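Local coordinates for Esterase/lipase (Lactobacillus rhamnosus, PDB 4N5H), which probably hydrolyses carboxylic esters and may also transfer acyl groups, as an esterase of the alpha/beta-hydrolase fold, at residues Phe120-Arg124 / Val170-Phe175; Met7-Val11 / Met202-Tyr206; Phe223-Lys228 / Val255-Val261; Thr264-Trp268 / Glu292-Glu296; Leu55-Arg61 / Gln132-Asp136. The protein carries 1 engineered substitution. All coordinates share one frame; numbering follows the deposited sequence.

Contact 1 (Phe120-Arg124 / Val170-Phe175)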
# COMPACT_ATOMS: atom_id res chain seq x y z
N PHE A 120 25.33 5.15 -22.41
CA PHE A 120 25.37 4.83 -23.83
C PHE A 120 24.86 3.40 -24.11
O PHE A 120 24.21 3.17 -25.13
CB PHE A 120 26.79 5.00 -24.39
CG PHE A 120 27.01 6.35 -24.97
CD1 PHE A 120 27.40 7.40 -24.11
CD2 PHE A 120 26.76 6.60 -26.31
CE1 PHE A 120 27.56 8.66 -24.61
CE2 PHE A 120 26.92 7.87 -26.84
CZ PHE A 120 27.25 8.89 -25.98
N ALA A 121 25.07 2.46 -23.18
CA ALA A 121 24.51 1.13 -23.38
C ALA A 121 22.99 1.09 -23.34
O ALA A 121 22.34 0.40 -24.15
CB ALA A 121 25.01 0.16 -22.29
N SER A 122 22.39 1.94 -22.46
CA SER A 122 20.92 2.07 -22.43
C SER A 122 20.43 2.72 -23.70
O SER A 122 19.40 2.29 -24.25
CB SER A 122 20.42 2.85 -21.22
OG SER A 122 20.65 4.24 -21.27
N LEU A 123 21.17 3.67 -24.26
CA LEU A 123 20.74 4.30 -25.54
C LEU A 123 20.85 3.28 -26.69
O LEU A 123 19.99 3.19 -27.53
CB LEU A 123 21.64 5.50 -25.91
CG LEU A 123 21.74 6.63 -24.88
CD1 LEU A 123 22.72 7.70 -25.36
CD2 LEU A 123 20.47 7.26 -24.66
N ARG A 124 21.96 2.51 -26.73
CA ARG A 124 22.13 1.47 -27.69
C ARG A 124 21.05 0.41 -27.61
O ARG A 124 20.50 0.01 -28.62
CB ARG A 124 23.51 0.81 -27.59
CG ARG A 124 23.87 0.03 -28.84
CD ARG A 124 25.41 -0.34 -28.91
NE ARG A 124 26.23 0.74 -28.34
CZ ARG A 124 26.57 1.86 -28.98
NH1 ARG A 124 26.32 1.99 -30.28
NH2 ARG A 124 27.21 2.83 -28.31
N VAL A 170 33.04 4.46 -25.80
CA VAL A 170 31.63 4.21 -26.30
C VAL A 170 31.61 4.38 -27.79
O VAL A 170 32.53 4.88 -28.33
CB VAL A 170 30.60 5.17 -25.62
CG1 VAL A 170 30.61 4.99 -24.14
CG2 VAL A 170 30.85 6.64 -25.91
N SER A 171 30.63 3.78 -28.41
CA SER A 171 30.33 4.00 -29.83
C SER A 171 29.15 4.93 -29.93
O SER A 171 28.28 4.92 -29.08
CB SER A 171 29.92 2.66 -30.43
OG SER A 171 31.01 1.79 -30.40
N ARG A 172 29.09 5.66 -31.01
CA ARG A 172 27.90 6.49 -31.27
C ARG A 172 26.69 5.56 -31.37
O ARG A 172 26.78 4.40 -31.77
CB ARG A 172 28.05 7.29 -32.54
CG ARG A 172 28.09 6.54 -33.85
CD ARG A 172 28.08 7.49 -35.10
NE ARG A 172 26.66 7.78 -35.43
CZ ARG A 172 26.02 8.95 -35.29
NH1 ARG A 172 26.63 10.07 -34.84
NH2 ARG A 172 24.72 8.98 -35.61
N VAL A 173 25.53 6.12 -31.06
CA VAL A 173 24.29 5.41 -31.27
C VAL A 173 23.64 5.91 -32.58
O VAL A 173 23.95 7.00 -33.07
CB VAL A 173 23.32 5.48 -30.09
CG1 VAL A 173 23.98 4.78 -28.90
CG2 VAL A 173 22.89 6.91 -29.76
N ASN A 174 22.75 5.10 -33.12
CA ASN A 174 22.18 5.36 -34.46
C ASN A 174 20.91 6.22 -34.38
O ASN A 174 19.87 5.92 -35.05
CB ASN A 174 21.90 3.99 -35.12
CG ASN A 174 21.54 4.07 -36.60
OD1 ASN A 174 20.82 3.18 -37.13
ND2 ASN A 174 22.08 5.05 -37.29
N PHE A 175 20.90 7.25 -33.56
CA PHE A 175 19.89 8.28 -33.58
C PHE A 175 20.53 9.51 -33.03
O PHE A 175 21.63 9.42 -32.54
CB PHE A 175 18.61 7.83 -32.86
CG PHE A 175 18.78 7.48 -31.38
CD1 PHE A 175 18.76 8.48 -30.38
CD2 PHE A 175 18.99 6.18 -30.98
CE1 PHE A 175 18.88 8.16 -29.03
CE2 PHE A 175 19.07 5.83 -29.61
CZ PHE A 175 19.00 6.83 -28.63
O HOH W 1 28.73 2.36 -26.49
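F120 and R124, one turn apart on helix 112-129, face V170 and V173 of an extended loop that follows the helix in the same direction, with 5.7 Å between R124 CA and V173 CA. At the start, V170 CG2 sits over the centre of the F120 ring, 3.9 Å from the centroid and 7° from the normal, a CH-pi contact. L123 CD1 lies nearer the rim of the opposite face. In the middle, V173 CG1 packs on L123 CB and also reaches the guanidinium of R124, lying 3.5 Å above its plane, while S171 CB closes the other face. The flat group thus lies between the V173 methyl and the S171 methylene. Its N-H groups grip the loop backbone: R124 NH1 donates to R172 O at 2.9 Å, nearly straight at 171° and within the guanidinium plane, although it meets that carbonyl from above the carbonyl plane. R124 NH2 donates to S171 O, but this bond is modelled so short that its length is doubtful. R124 runs out extended as far as CD and then bends at chi3 (-36°), which brings its guanidinium to these two carbonyls. At the far end F175 brings its ring edge to L123 O, with CE2 3.5 Å from it, and V173 CG2 covers one face of that ring. Beneath, F120 and L123 lean on V155 of helix 147-158, and L123 and F175 on I70 of strand 66-72. Such a loop, running past a crossover helix on its way to strand 179-183, belongs to the layered packing of the alpha/beta-hydrolase fold.

Contact 2 (Met7-Val11 / Met202-Tyr206)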
# COMPACT_ATOMS: atom_id res chain seq x y z
N MET A 7 35.32 10.40 4.58
CA MET A 7 34.71 11.29 3.64
C MET A 7 33.55 10.54 2.92
O MET A 7 32.46 11.13 2.75
CB MET A 7 35.70 11.82 2.62
CG MET A 7 36.56 12.98 3.09
SD MET A 7 37.64 13.67 1.78
CE MET A 7 38.70 12.29 1.31
N LEU A 8 33.77 9.28 2.54
CA LEU A 8 32.73 8.50 1.90
C LEU A 8 31.56 8.34 2.83
O LEU A 8 30.39 8.44 2.42
CB LEU A 8 33.25 7.16 1.46
CG LEU A 8 32.23 6.21 0.85
CD1 LEU A 8 31.68 6.86 -0.43
CD2 LEU A 8 32.84 4.84 0.53
N ALA A 9 31.85 8.07 4.11
CA ALA A 9 30.78 7.91 5.09
C ALA A 9 29.96 9.18 5.28
O ALA A 9 28.73 9.10 5.42
CB ALA A 9 31.32 7.34 6.43
N LYS A 10 30.57 10.34 5.18
CA LYS A 10 29.85 11.60 5.24
C LYS A 10 28.91 11.85 4.00
O LYS A 10 27.76 12.34 4.12
CB LYS A 10 30.83 12.73 5.28
CG LYS A 10 31.27 13.06 6.71
CD LYS A 10 31.82 14.47 6.78
CE LYS A 10 30.84 15.42 6.09
NZ LYS A 10 30.70 16.73 6.78
N VAL A 11 29.47 11.57 2.84
CA VAL A 11 28.68 11.69 1.60
C VAL A 11 27.51 10.73 1.66
O VAL A 11 26.37 11.13 1.41
CB VAL A 11 29.57 11.38 0.37
CG1 VAL A 11 28.72 11.26 -0.90
CG2 VAL A 11 30.56 12.49 0.16
N MET A 202 32.28 19.27 -0.00
CA MET A 202 32.90 17.97 -0.25
C MET A 202 33.44 17.82 -1.69
O MET A 202 33.65 16.71 -2.17
CB MET A 202 31.81 16.93 -0.06
CG MET A 202 32.22 15.77 0.80
SD MET A 202 32.96 16.33 2.35
CE MET A 202 33.90 14.79 2.50
N ALA A 203 33.63 18.94 -2.35
CA ALA A 203 33.80 19.00 -3.78
C ALA A 203 35.02 18.24 -4.23
O ALA A 203 34.98 17.58 -5.26
CB ALA A 203 33.91 20.42 -4.33
N ALA A 204 36.13 18.37 -3.53
CA ALA A 204 37.35 17.80 -4.10
C ALA A 204 37.19 16.28 -4.10
O ALA A 204 37.72 15.57 -4.97
CB ALA A 204 38.59 18.25 -3.31
N PHE A 205 36.49 15.75 -3.11
CA PHE A 205 36.21 14.33 -3.02
C PHE A 205 35.28 13.84 -4.18
O PHE A 205 35.50 12.78 -4.76
CB PHE A 205 35.57 13.97 -1.70
CG PHE A 205 35.30 12.52 -1.52
CD1 PHE A 205 36.34 11.63 -1.35
CD2 PHE A 205 33.96 12.01 -1.58
CE1 PHE A 205 36.10 10.28 -1.17
CE2 PHE A 205 33.74 10.67 -1.45
CZ PHE A 205 34.79 9.79 -1.25
N TYR A 206 34.22 14.60 -4.44
CA TYR A 206 33.37 14.31 -5.63
C TYR A 206 34.18 14.27 -6.96
O TYR A 206 34.02 13.37 -7.84
CB TYR A 206 32.21 15.30 -5.79
CG TYR A 206 31.03 15.02 -4.93
CD1 TYR A 206 31.05 15.29 -3.60
CD2 TYR A 206 29.86 14.50 -5.45
CE1 TYR A 206 29.95 15.01 -2.79
CE2 TYR A 206 28.75 14.28 -4.66
CZ TYR A 206 28.78 14.57 -3.33
OH TYR A 206 27.70 14.30 -2.47
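V11 N donates to M7 O at 3.0 Å, the helical bond that sets M7 and V11 one turn apart on the face of helix 2-28 turned to M202, F205 and Y206. The contact is a helix-helix packing. Helix 203-211 belongs to the insertion between strands 179-183 and 235-240, where alpha/beta hydrolases often carry a cap, and the N-terminal helix joins it in a way consistent with such a cap. F205 is the central side chain: with CG anti to its own backbone N (chi1 -178°), the ring reaches across to lie under M7, L8 and V11, all on one side of its plane. M7 CB lies over one face, offset toward the rim, 4.1 Å from the centroid in a CH-pi contact. The M7 sulfur approaches obliquely, 48° off the ring normal, as a Met-aromatic contact. On the other flank V11 CG2 touches F205 CD2 at 3.8 Å, and L8 CB meets F205 CZ. Replacing F205 by an alanine removes the whole ring and would probably open a gap between the helices, leaving the M7 sulfur and V11 CG2 without their aromatic neighbour. Y206 comes from the opposite direction to V11, bringing its hydroxyl to V11 CG1 at 3.6 Å. That hydroxyl is itself hydrogen-bonded to W15 NE1, further along helix 2-28, and the ring meets F78 edge to face. M202 also fills space beside M7 and V11, but has two conformers and its methyl approach is doubtful. More securely, M7, bent at chi3, brings its methyl above the F205 rim, CE 3.6 Å from CD1.

Contact 3 (Phe223-Lys228 / Val255-Val261)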
# COMPACT_ATOMS: atom_id res chain seq x y z
N PHE A 223 31.32 20.36 -18.89
CA PHE A 223 30.78 20.66 -20.23
C PHE A 223 31.68 21.59 -21.03
O PHE A 223 31.82 21.44 -22.23
CB PHE A 223 29.36 21.23 -20.11
CG PHE A 223 28.73 21.57 -21.39
CD1 PHE A 223 28.17 20.59 -22.15
CD2 PHE A 223 28.63 22.88 -21.79
CE1 PHE A 223 27.59 20.85 -23.37
CE2 PHE A 223 28.02 23.19 -22.99
CZ PHE A 223 27.51 22.15 -23.78
N SER A 224 32.24 22.60 -20.37
CA SER A 224 33.10 23.55 -21.03
C SER A 224 34.31 22.83 -21.68
O SER A 224 34.91 23.43 -22.56
CB SER A 224 33.61 24.57 -20.04
OG SER A 224 34.27 24.03 -18.91
N GLN A 225 34.68 21.63 -21.19
CA GLN A 225 35.81 20.85 -21.77
C GLN A 225 35.39 19.97 -22.88
O GLN A 225 36.20 19.65 -23.72
CB GLN A 225 36.49 20.03 -20.72
CG GLN A 225 37.24 20.81 -19.71
CD GLN A 225 37.52 20.09 -18.46
OE1 GLN A 225 36.71 19.38 -17.89
NE2 GLN A 225 38.73 20.33 -17.95
N VAL A 226 34.12 19.51 -22.95
CA VAL A 226 33.70 18.66 -24.05
C VAL A 226 32.96 19.37 -25.19
O VAL A 226 32.81 18.81 -26.25
CB VAL A 226 32.86 17.45 -23.49
CG1 VAL A 226 33.74 16.53 -22.65
CG2 VAL A 226 31.72 17.93 -22.63
N VAL A 227 32.58 20.62 -24.98
CA VAL A 227 31.78 21.38 -25.94
C VAL A 227 32.58 21.84 -27.17
O VAL A 227 32.00 22.01 -28.26
CB VAL A 227 31.12 22.61 -25.24
CG1 VAL A 227 32.15 23.64 -24.80
CG2 VAL A 227 30.13 23.26 -26.15
N LYS A 228 33.88 21.95 -26.99
CA LYS A 228 34.77 22.70 -27.95
C LYS A 228 34.75 22.07 -29.30
O LYS A 228 35.00 20.86 -29.43
CB LYS A 228 36.20 22.72 -27.42
CG LYS A 228 36.34 23.37 -26.03
CD LYS A 228 37.77 23.32 -25.47
CE LYS A 228 38.45 21.92 -25.59
NZ LYS A 228 38.70 21.09 -24.33
N VAL A 255 29.30 29.54 -20.78
CA VAL A 255 29.86 28.50 -21.71
C VAL A 255 29.08 28.38 -22.99
O VAL A 255 29.67 28.32 -24.11
CB VAL A 255 29.94 27.11 -21.05
CG1 VAL A 255 30.47 26.10 -22.06
CG2 VAL A 255 30.76 27.20 -19.79
N PHE A 256 27.73 28.41 -22.89
CA PHE A 256 26.89 28.39 -24.04
C PHE A 256 27.22 29.58 -24.98
O PHE A 256 27.38 29.43 -26.20
CB PHE A 256 25.44 28.47 -23.68
CG PHE A 256 24.79 27.15 -23.14
CD1 PHE A 256 25.37 25.88 -23.27
CD2 PHE A 256 23.48 27.23 -22.65
CE1 PHE A 256 24.68 24.76 -22.82
CE2 PHE A 256 22.79 26.09 -22.25
CZ PHE A 256 23.38 24.85 -22.36
N ASP A 257 27.31 30.77 -24.39
CA ASP A 257 27.50 31.98 -25.20
C ASP A 257 28.84 31.94 -25.88
O ASP A 257 28.92 32.23 -27.06
CB ASP A 257 27.30 33.22 -24.32
CG ASP A 257 25.81 33.45 -23.95
OD1 ASP A 257 24.90 32.96 -24.68
OD2 ASP A 257 25.62 34.22 -23.01
N ALA A 258 29.86 31.52 -25.16
CA ALA A 258 31.24 31.48 -25.71
C ALA A 258 31.43 30.48 -26.82
O ALA A 258 32.26 30.68 -27.78
CB ALA A 258 32.17 31.20 -24.59
N ASN A 259 30.60 29.41 -26.83
CA ASN A 259 30.71 28.38 -27.79
C ASN A 259 29.63 28.39 -28.83
O ASN A 259 29.49 27.50 -29.67
CB ASN A 259 30.80 27.03 -27.09
CG ASN A 259 32.09 26.83 -26.40
OD1 ASN A 259 33.03 26.41 -27.06
ND2 ASN A 259 32.18 27.09 -25.10
N HIS A 260 28.84 29.45 -28.87
CA HIS A 260 27.76 29.60 -29.87
C HIS A 260 26.76 28.42 -29.92
O HIS A 260 26.27 28.00 -30.95
CB HIS A 260 28.29 29.85 -31.30
CG HIS A 260 29.33 30.91 -31.31
ND1 HIS A 260 29.04 32.22 -31.02
CD2 HIS A 260 30.68 30.84 -31.42
CE1 HIS A 260 30.16 32.93 -31.01
NE2 HIS A 260 31.16 32.11 -31.27
N VAL A 261 26.47 27.92 -28.73
CA VAL A 261 25.42 26.90 -28.56
C VAL A 261 24.07 27.52 -28.80
O VAL A 261 23.83 28.64 -28.29
CB VAL A 261 25.54 26.31 -27.12
CG1 VAL A 261 24.45 25.30 -26.85
CG2 VAL A 261 26.89 25.64 -26.95
O HOH W 2 34.44 26.07 -23.44
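Apolar contacts carry most of the meeting between F223-K228 and V255-V261. V255 CG1 is the hub, 3.7 Å from F223 CD2 and 4.0 Å from V227 CG1, while its other methyl, CG2, lies beside S224 CB. V227 CG2 reaches V261 CG2 at the far end. The aromatic contribution is one oblique pair: the F223 and F256 planes stand at 83°, and F223 CE2 comes to the edge of the F256 ring, 3.7 Å from CE1. The polar contribution centres on N259, whose amide lies against V227 CG1. Its ND2 donates to V255 O at 3.0 Å with an angle of 164°, and its backbone N reaches the same oxygen from the opposite face of the carbonyl plane. ND2 also donates to a water that in turn donates to S224 O, so the water joins the amide to the other segment. Just beyond, H260, with positive phi, is the C-prime residue of a Schellman motif in which V261 N bonds to F256 O, closing helix 246-258. The short helix 223-226 lies between helices 147-158 and 246-258: F223 rests on S153 and C157 of the first and on F256 of the second, which meets F235 of strand 235-240 and Y263 of strand 263-268.

Contact 4 (Thr264-Trp268 / Glu292-Glu296). With IPA (isopropyl alcohol), chain B; IPA (isopropyl alcohol), chain D.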
# COMPACT_ATOMS: atom_id res chain seq x y z
N THR A 264 17.54 27.85 -25.51
CA THR A 264 16.51 28.65 -24.85
C THR A 264 16.54 28.36 -23.37
O THR A 264 17.24 27.43 -22.90
CB THR A 264 15.13 28.32 -25.42
OG1 THR A 264 14.82 26.88 -25.24
CG2 THR A 264 15.03 28.64 -26.91
N THR A 265 15.83 29.16 -22.59
CA THR A 265 15.83 29.04 -21.16
C THR A 265 14.43 29.08 -20.62
O THR A 265 13.54 29.67 -21.21
CB THR A 265 16.63 30.12 -20.44
OG1 THR A 265 15.99 31.41 -20.70
CG2 THR A 265 18.07 30.16 -20.90
N LYS A 266 14.28 28.49 -19.45
CA LYS A 266 13.07 28.63 -18.60
C LYS A 266 13.60 28.75 -17.19
O LYS A 266 13.66 27.77 -16.46
CB LYS A 266 12.06 27.50 -18.76
CG LYS A 266 10.82 27.62 -17.88
CD LYS A 266 9.74 28.37 -18.47
CE LYS A 266 8.42 28.24 -17.71
NZ LYS A 266 7.69 29.37 -18.33
N LEU A 267 14.03 29.94 -16.81
CA LEU A 267 14.67 30.19 -15.50
C LEU A 267 13.72 31.03 -14.69
O LEU A 267 13.40 32.18 -15.08
CB LEU A 267 15.98 30.94 -15.71
CG LEU A 267 17.07 30.08 -16.34
CD1 LEU A 267 18.16 30.97 -16.92
CD2 LEU A 267 17.64 29.08 -15.36
N TRP A 268 13.26 30.50 -13.59
CA TRP A 268 12.29 31.17 -12.79
C TRP A 268 12.98 32.27 -11.94
O TRP A 268 13.98 32.00 -11.24
CB TRP A 268 11.57 30.11 -11.92
CG TRP A 268 10.65 29.23 -12.71
CD1 TRP A 268 10.98 28.08 -13.42
CD2 TRP A 268 9.24 29.44 -12.92
NE1 TRP A 268 9.85 27.57 -13.99
CE2 TRP A 268 8.78 28.36 -13.70
CE3 TRP A 268 8.32 30.41 -12.47
CZ2 TRP A 268 7.47 28.25 -14.10
CZ3 TRP A 268 7.00 30.29 -12.88
CH2 TRP A 268 6.59 29.22 -13.64
N GLU A 292 3.75 23.91 -16.08
CA GLU A 292 4.07 24.91 -17.06
C GLU A 292 5.47 24.66 -17.62
O GLU A 292 5.65 24.72 -18.85
CB GLU A 292 3.99 26.30 -16.42
CG GLU A 292 4.39 27.40 -17.39
CD GLU A 292 4.37 28.78 -16.76
OE1 GLU A 292 3.42 29.07 -15.99
OE2 GLU A 292 5.25 29.58 -17.06
N THR A 293 6.42 24.37 -16.74
CA THR A 293 7.83 24.12 -17.14
C THR A 293 7.94 22.89 -18.07
O THR A 293 8.58 22.94 -19.10
CB THR A 293 8.67 23.97 -15.88
OG1 THR A 293 8.62 25.20 -15.15
CG2 THR A 293 10.07 23.64 -16.22
N ASN A 294 7.33 21.79 -17.64
CA ASN A 294 7.43 20.56 -18.33
C ASN A 294 6.74 20.59 -19.69
O ASN A 294 7.25 20.04 -20.69
CB ASN A 294 7.01 19.41 -17.42
CG ASN A 294 7.97 19.25 -16.21
OD1 ASN A 294 9.14 19.58 -16.29
ND2 ASN A 294 7.43 18.69 -15.13
N LEU A 295 5.54 21.20 -19.72
CA LEU A 295 4.86 21.40 -21.04
C LEU A 295 5.67 22.34 -21.89
O LEU A 295 5.74 22.11 -23.14
CB LEU A 295 3.49 21.95 -20.86
CG LEU A 295 2.46 21.02 -20.25
CD1 LEU A 295 1.09 21.66 -20.11
CD2 LEU A 295 2.28 19.72 -21.08
N GLU A 296 6.30 23.39 -21.33
CA GLU A 296 7.09 24.27 -22.16
C GLU A 296 8.26 23.54 -22.81
O GLU A 296 8.59 23.72 -23.99
CB GLU A 296 7.53 25.48 -21.38
CG GLU A 296 8.25 26.49 -22.24
CD GLU A 296 8.26 27.91 -21.59
OE1 GLU A 296 7.31 28.24 -20.84
OE2 GLU A 296 9.27 28.63 -21.85
C1 IPA B . 7.86 33.07 -15.86
C2 IPA B . 9.13 32.31 -16.32
C3 IPA B . 9.50 31.20 -15.46
O2 IPA B . 9.01 31.55 -17.50
C1 IPA D . 3.11 30.86 -13.05
C2 IPA D . 2.22 29.68 -12.64
C3 IPA D . 0.77 29.94 -13.02
O2 IPA D . 2.71 28.48 -13.26
O HOH W 3 11.62 28.35 -22.88
O HOH W 4 9.40 31.03 -20.74
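K266 NZ is held by two carboxylates and an alcohol at once: it forms salt bridges of 2.8 Å to E292 OE2 and 2.8 Å to E296 OE1, and donates at 2.7 Å to O2 of an isopropyl alcohol probably left from crystallisation. The two glutamates, one helical turn apart, receive it differently. E292 offers the anti lone pair of OE2, whereas E296 OE1 is met from above its carboxylate plane. A turn at chi2 (89°) in an otherwise extended chain swings the ammonium group between them. The one lysine charge probably offsets part of the repulsion between the two carboxylates, and two waters also donate to E296 OE2, one of them tying it to T265 O. E292 OE1 accepts from a second isopropyl alcohol. W268 adds a neutral link: its NE1 donates to T293 OG1 at 2.9 Å, close to the indole plane but bent to 144°. T293 OG1 is also hydrogen-bonded to E289 O, one turn back in the helix. The first alcohol lies over one face of the indole, while F280 meets W268 edge to face. Strand 263-268, paired with strand 235-240, and helix 288-311 run antiparallel here, 178° between segment directions with axes 10.1 Å apart. This is the pairing of last sheet strand and C-terminal helix found in alpha/beta hydrolases, where the loop between the two usually carries the catalytic histidine.

Contact 5 (Leu55-Arg61 / Gln132-Asp136)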
# COMPACT_ATOMS: atom_id res chain seq x y z
N LEU A 55 10.62 1.72 -19.08
CA LEU A 55 9.90 2.37 -20.19
C LEU A 55 8.50 2.77 -19.74
O LEU A 55 7.77 2.02 -19.08
CB LEU A 55 9.78 1.47 -21.41
CG LEU A 55 11.12 0.83 -21.88
CD1 LEU A 55 10.91 -0.08 -23.05
CD2 LEU A 55 12.14 1.90 -22.23
N TYR A 56 8.06 3.94 -20.22
CA TYR A 56 6.78 4.51 -19.80
C TYR A 56 6.04 4.99 -21.07
O TYR A 56 6.64 5.51 -22.03
CB TYR A 56 6.94 5.74 -18.90
CG TYR A 56 7.89 5.58 -17.73
CD1 TYR A 56 9.26 5.67 -17.88
CD2 TYR A 56 7.37 5.42 -16.45
CE1 TYR A 56 10.12 5.55 -16.80
CE2 TYR A 56 8.23 5.35 -15.34
CZ TYR A 56 9.62 5.37 -15.54
OH TYR A 56 10.46 5.34 -14.45
N TYR A 57 4.72 4.85 -21.04
CA TYR A 57 3.87 5.19 -22.17
C TYR A 57 2.48 5.67 -21.69
O TYR A 57 1.99 5.32 -20.66
CB TYR A 57 3.53 3.88 -22.93
CG TYR A 57 4.72 2.99 -23.29
CD1 TYR A 57 5.14 2.02 -22.42
CD2 TYR A 57 5.39 3.10 -24.48
CE1 TYR A 57 6.17 1.20 -22.69
CE2 TYR A 57 6.43 2.26 -24.80
CZ TYR A 57 6.83 1.27 -23.87
OH TYR A 57 7.85 0.42 -24.20
N PRO A 58 1.86 6.47 -22.55
CA PRO A 58 0.42 6.76 -22.23
C PRO A 58 -0.36 5.48 -22.24
O PRO A 58 -0.01 4.59 -23.02
CB PRO A 58 0.03 7.68 -23.42
CG PRO A 58 1.02 7.44 -24.47
CD PRO A 58 2.29 7.00 -23.85
N ALA A 59 -1.36 5.35 -21.38
CA ALA A 59 -2.19 4.16 -21.44
C ALA A 59 -2.93 3.96 -22.74
O ALA A 59 -3.07 2.82 -23.13
CB ALA A 59 -3.12 4.10 -20.25
N LYS A 60 -3.39 4.99 -23.39
CA LYS A 60 -4.02 4.83 -24.70
C LYS A 60 -3.16 5.55 -25.69
O LYS A 60 -3.01 6.76 -25.59
CB LYS A 60 -5.43 5.49 -24.62
N ARG A 61 -2.53 4.84 -26.61
CA ARG A 61 -1.62 5.50 -27.59
C ARG A 61 -2.40 6.04 -28.82
O ARG A 61 -3.09 5.27 -29.45
CB ARG A 61 -0.62 4.49 -28.14
CG ARG A 61 -0.01 3.63 -27.08
CD ARG A 61 1.17 2.80 -27.59
NE ARG A 61 1.65 2.11 -26.42
CZ ARG A 61 2.74 1.37 -26.36
NH1 ARG A 61 3.53 1.25 -27.44
NH2 ARG A 61 3.03 0.77 -25.19
N GLN A 132 10.33 -1.17 -32.04
CA GLN A 132 9.35 -2.27 -32.07
C GLN A 132 8.28 -2.15 -31.01
O GLN A 132 7.26 -2.81 -31.13
CB GLN A 132 10.05 -3.57 -32.02
CG GLN A 132 10.51 -3.98 -30.77
CD GLN A 132 11.53 -5.20 -30.85
OE1 GLN A 132 12.39 -5.23 -30.05
NE2 GLN A 132 11.38 -6.16 -31.79
N ARG A 133 8.54 -1.35 -29.93
CA ARG A 133 7.57 -1.21 -28.86
C ARG A 133 7.07 0.20 -28.66
O ARG A 133 6.44 0.54 -27.64
CB ARG A 133 8.16 -1.82 -27.56
CG ARG A 133 9.24 -1.04 -26.94
CD ARG A 133 10.10 -1.91 -25.94
NE ARG A 133 10.84 -2.94 -26.67
CZ ARG A 133 10.92 -4.21 -26.39
NH1 ARG A 133 10.43 -4.71 -25.23
NH2 ARG A 133 11.52 -4.97 -27.24
N GLY A 134 7.22 1.07 -29.68
CA GLY A 134 6.63 2.38 -29.61
C GLY A 134 7.46 3.60 -29.63
O GLY A 134 6.92 4.73 -29.67
N PHE A 135 8.77 3.44 -29.65
CA PHE A 135 9.62 4.61 -29.64
C PHE A 135 9.94 5.11 -31.06
O PHE A 135 10.55 4.38 -31.88
CB PHE A 135 10.96 4.30 -28.94
CG PHE A 135 10.83 4.19 -27.45
CD1 PHE A 135 10.19 3.09 -26.86
CD2 PHE A 135 11.24 5.24 -26.61
CE1 PHE A 135 9.97 3.03 -25.49
CE2 PHE A 135 10.97 5.23 -25.26
CZ PHE A 135 10.36 4.12 -24.69
N ASP A 136 9.62 6.40 -31.28
CA ASP A 136 10.06 7.09 -32.47
C ASP A 136 11.38 7.69 -32.23
O ASP A 136 11.48 8.69 -31.46
CB ASP A 136 8.99 8.13 -32.84
CG ASP A 136 9.46 9.11 -33.91
OD1 ASP A 136 10.51 8.89 -34.57
OD2 ASP A 136 8.76 10.12 -33.99
O HOH W 5 5.27 -1.12 -25.47
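L55 and Y57 press against R133 and F135 in the buried half of this contact. L55 CD1 meets R133 CD at 3.5 Å, crossing the arginine at about a right angle, and its other methyl touches F135 CZ. The Y57 hydroxyl reaches R133 CG at 3.4 Å and comes in at the edge of the F135 ring, 3.6 Å from CE1; the two ring planes are inclined at 70°, an oblique pair. The hydroxyl is also hydrogen-bonded to E38 of strand 35-42. With an alanine in place of Y57, E38 would lose its phenol partner and F135 CE1 would probably border a gap. Here strand 52-58, second in the mixed alpha/beta-hydrolase sheet and antiparallel to its neighbours, packs on the turn leading through strand 135-136 toward strand 140-145. G134 sits in that turn at positive phi (117°), where a side chain would be jammed against R133 O and clash with R61 NH1. The looser, solvent side belongs to the exposed R61. Stretched from CG to NE, it lays its guanidinium over one face of Y57, NH2 3.3 Å above the ring plane, toward the rim. R61 NH1 donates to R133 O at 3.0 Å from above the carbonyl plane, and a water links R61 NH2 to that same oxygen. R133 NE bonds to F129 O, while NH2 forms a salt bridge with E289 of a second subunit.

Contact 5 is the most buried and contact 4 the most superficial, and both reach the same sheet: contact 5 near its antiparallel start, contact 4 at its last strand, with nearest atoms about 12 Å apart. Ion pairs mark the outer place of contact 4, whereas contacts 2 and 3 are mainly apolar helix packing, the latter with one water bridge. Contacts 1 and 5 both use an arginine to hold the backbone, by two carbonyls and one respectively; helix 112-129 of contact 1 runs on toward strand 135-136 of contact 5. Helix 246-258 of contact 3 likewise leads into strand 263-268 of contact 4. Contact 2 stands apart, its centre about 40 Å from that of contact 5.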